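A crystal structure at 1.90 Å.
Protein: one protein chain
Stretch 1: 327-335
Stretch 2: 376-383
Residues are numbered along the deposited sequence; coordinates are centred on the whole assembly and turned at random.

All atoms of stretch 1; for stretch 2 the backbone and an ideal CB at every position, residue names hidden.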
# COMPACT_ATOMS: atom_id res chain seq x y z
N ILE A 327 7.71 4.10 -8.86
CA ILE A 327 6.88 4.17 -10.06
C ILE A 327 7.26 3.06 -11.02
O ILE A 327 8.38 3.02 -11.52
CB ILE A 327 7.01 5.55 -10.74
CG1 ILE A 327 6.55 6.66 -9.78
CG2 ILE A 327 6.18 5.58 -12.04
CD1 ILE A 327 7.14 8.04 -10.09
N LEU A 328 6.31 2.16 -11.27
CA LEU A 328 6.58 1.02 -12.13
C LEU A 328 6.00 1.20 -13.53
O LEU A 328 4.81 1.50 -13.68
CB LEU A 328 6.03 -0.26 -11.49
CG LEU A 328 6.25 -1.57 -12.23
CD1 LEU A 328 7.74 -1.88 -12.35
CD2 LEU A 328 5.51 -2.70 -11.50
N SER A 329 6.84 1.03 -14.55
CA SER A 329 6.39 1.15 -15.94
C SER A 329 5.78 -0.16 -16.42
O SER A 329 6.03 -1.22 -15.84
CB SER A 329 7.54 1.54 -16.86
OG SER A 329 8.43 0.46 -17.04
N GLN A 330 5.00 -0.09 -17.50
CA GLN A 330 4.47 -1.29 -18.15
C GLN A 330 5.54 -2.27 -18.63
O GLN A 330 5.31 -3.48 -18.65
CB GLN A 330 3.54 -0.92 -19.32
CG GLN A 330 2.14 -0.49 -18.91
CD GLN A 330 1.35 -1.58 -18.19
OE1 GLN A 330 1.76 -2.74 -18.13
NE2 GLN A 330 0.20 -1.21 -17.65
N ASP A 331 6.71 -1.75 -19.01
CA ASP A 331 7.85 -2.57 -19.44
C ASP A 331 8.60 -3.22 -18.27
O ASP A 331 9.49 -4.05 -18.49
CB ASP A 331 8.85 -1.72 -20.26
CG ASP A 331 8.30 -1.30 -21.61
OD1 ASP A 331 7.22 -1.79 -22.01
OD2 ASP A 331 8.95 -0.46 -22.26
N GLY A 332 8.29 -2.81 -17.04
CA GLY A 332 8.91 -3.40 -15.86
C GLY A 332 10.07 -2.64 -15.25
O GLY A 332 10.79 -3.18 -14.40
N ASP A 333 10.27 -1.39 -15.67
CA ASP A 333 11.33 -0.56 -15.09
C ASP A 333 10.78 0.15 -13.86
O ASP A 333 9.61 0.54 -13.84
CB ASP A 333 11.83 0.48 -16.09
CG ASP A 333 12.55 -0.14 -17.27
OD1 ASP A 333 13.23 -1.18 -17.12
OD2 ASP A 333 12.46 0.45 -18.37
N LEU A 334 11.64 0.35 -12.87
CA LEU A 334 11.23 0.97 -11.62
C LEU A 334 11.97 2.28 -11.40
O LEU A 334 13.20 2.33 -11.43
CB LEU A 334 11.47 0.01 -10.45
CG LEU A 334 10.81 0.31 -9.11
CD1 LEU A 334 9.29 0.26 -9.21
CD2 LEU A 334 11.32 -0.68 -8.07
N TYR A 335 11.19 3.34 -11.20
CA TYR A 335 11.72 4.67 -10.92
C TYR A 335 11.45 5.00 -9.46
O TYR A 335 10.31 4.91 -9.01
CB TYR A 335 11.05 5.71 -11.80
CG TYR A 335 11.31 5.51 -13.28
CD1 TYR A 335 12.31 6.24 -13.93
CD2 TYR A 335 10.57 4.59 -14.02
CE1 TYR A 335 12.57 6.06 -15.29
CE2 TYR A 335 10.81 4.41 -15.38
CZ TYR A 335 11.81 5.14 -16.00
OH TYR A 335 12.05 4.95 -17.34
N UNK A 376 18.75 -4.60 -11.94
CA UNK A 376 17.63 -5.29 -11.30
C UNK A 376 16.87 -6.05 -12.37
O UNK A 376 16.93 -5.69 -13.55
CB UNK A 376 16.71 -4.31 -10.57
N UNK A 377 16.12 -7.10 -11.97
CA UNK A 377 15.20 -7.71 -12.93
C UNK A 377 14.06 -6.76 -13.29
O UNK A 377 13.86 -5.73 -12.62
CB UNK A 377 14.63 -9.01 -12.37
N UNK A 378 13.33 -7.10 -14.34
CA UNK A 378 12.07 -6.45 -14.66
C UNK A 378 11.04 -6.82 -13.59
O UNK A 378 10.95 -7.99 -13.19
CB UNK A 378 11.58 -6.85 -16.05
N UNK A 379 10.30 -5.83 -13.10
CA UNK A 379 9.29 -6.07 -12.07
C UNK A 379 7.87 -6.01 -12.61
O UNK A 379 7.59 -5.24 -13.53
CB UNK A 379 9.45 -5.05 -10.94
N UNK A 380 6.98 -6.80 -12.02
CA UNK A 380 5.58 -6.78 -12.42
C UNK A 380 4.64 -6.14 -11.38
O UNK A 380 3.54 -5.71 -11.72
CB UNK A 380 5.12 -8.21 -12.70
N UNK A 381 5.07 -6.08 -10.12
CA UNK A 381 4.33 -5.35 -9.08
C UNK A 381 5.29 -4.86 -7.99
O UNK A 381 6.40 -5.36 -7.87
CB UNK A 381 3.24 -6.24 -8.47
N UNK A 382 4.84 -3.88 -7.22
CA UNK A 382 5.68 -3.27 -6.19
C UNK A 382 4.80 -2.86 -5.00
O UNK A 382 3.63 -2.54 -5.18
CB UNK A 382 6.44 -2.06 -6.75
N UNK A 383 5.37 -2.90 -3.80
CA UNK A 383 4.69 -2.43 -2.60
C UNK A 383 5.70 -1.71 -1.73
O UNK A 383 6.90 -2.00 -1.79
CB UNK A 383 4.03 -3.58 -1.84

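Stretch 1 is a hairpin: the ends of two strands, connected through a type I turn from Ser 329 to Gly 332, with Leu 328 and Leu 334 both directing their CA-to-CB bonds at the second stretch. Gly 332 offers a bare carbonyl at the turn, Asp 331 adds its backbone O, and Asp 333 brings negative charge nearby.

Position 376 has nothing of stretch 1 within 5.5 Å of its ideal CB, so the contact sets almost no preference; it is Val 376. Position 377 points away, and its phi of -67° admits proline among many others. The residue is Pro 377, whose carbonyl O takes a hydrogen bond from a water at 2.7 Å; the same water donates to Gly 332 O, also at 2.7 Å.

At position 378 the CA-to-CB bond runs sideways past the turn, with the ideal CB 4.1 Å from Gly 332 O. A long side chain could reach back toward Asp 333, and a positive charge would suit best; lysine or arginine are the natural candidates, while a short polar residue would leave the charge unanswered from here. Lys 378 makes the reach: its CD packs 3.2 Å from Asp 331 O, and its NZ forms a salt bridge with Asp 333 OD1 at 3.1 Å.

Position 379 is held by its backbone, whose N donates to Gly 332 O over 3.0 Å in a nearly straight hydrogen bond. Its carbonyl O lies 3.2 Å from Gly 332 CA, a CA-H...O contact made at a place where a side chain would be too tight. The ideal CB sits 3.9 Å from Leu 328 CD1 and within reach of Leu 334, so leucine, isoleucine, methionine or an aromatic would all fit. Phe 379 adopts chi1 m; its CB touches Leu 328 CD1 at 3.9 Å, and its CD1 meets Leu 334 CD2 at 4.0 Å, obliquely to the ring.

The chain turns a corner at 380, where CB points away into space free of stretch 1 and many residues would do. Lys 380 extends there, while its backbone C lies 3.6 Å from Leu 328 CD2. Position 381 also points away, asking little of its side chain; it is Ser 381.

Position 382 turns back toward the leucines, its ideal CB 4.4 Å from Leu 334 CD1. Extended backbone angles and two apolar neighbours favour valine, isoleucine or leucine. Val 382 packs on both leucines: its CG1 is 4.3 Å from Leu 328 CB and 4.4 Å from Leu 334 CD1, which its CG2 also meets at 4.3 Å. Position 383 is out of reach; Ala 383 simply continues the strand.

Stretch 2, residues 376-383: VPKFKSVA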
# COMPACT_ATOMS: atom_id res chain seq x y z
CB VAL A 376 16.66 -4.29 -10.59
CG1 VAL A 376 17.32 -3.65 -9.37
CG2 VAL A 376 16.15 -3.22 -11.56
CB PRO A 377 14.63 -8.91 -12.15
CG PRO A 377 14.82 -8.55 -10.72
CD PRO A 377 16.07 -7.76 -10.66
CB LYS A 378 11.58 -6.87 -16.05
CG LYS A 378 12.54 -6.50 -17.18
CD LYS A 378 12.43 -5.02 -17.56
CE LYS A 378 13.49 -4.62 -18.59
NZ LYS A 378 13.12 -3.36 -19.31
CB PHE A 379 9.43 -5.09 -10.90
CG PHE A 379 10.74 -5.19 -10.18
CD1 PHE A 379 11.63 -4.12 -10.18
CD2 PHE A 379 11.09 -6.35 -9.48
CE1 PHE A 379 12.86 -4.21 -9.49
CE2 PHE A 379 12.30 -6.45 -8.80
CZ PHE A 379 13.19 -5.37 -8.81
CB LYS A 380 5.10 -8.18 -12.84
CG LYS A 380 5.20 -9.26 -11.77
CD LYS A 380 4.60 -10.57 -12.28
CE LYS A 380 4.57 -11.64 -11.20
NZ LYS A 380 3.70 -12.82 -11.60
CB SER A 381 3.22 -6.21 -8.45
OG SER A 381 3.76 -7.26 -7.65
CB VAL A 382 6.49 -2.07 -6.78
CG1 VAL A 382 5.57 -0.96 -7.29
CG2 VAL A 382 7.51 -1.53 -5.79
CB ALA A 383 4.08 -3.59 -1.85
O HOH W 1 5.65 -4.16 -15.18
O HOH W 2 13.27 -3.18 -13.32
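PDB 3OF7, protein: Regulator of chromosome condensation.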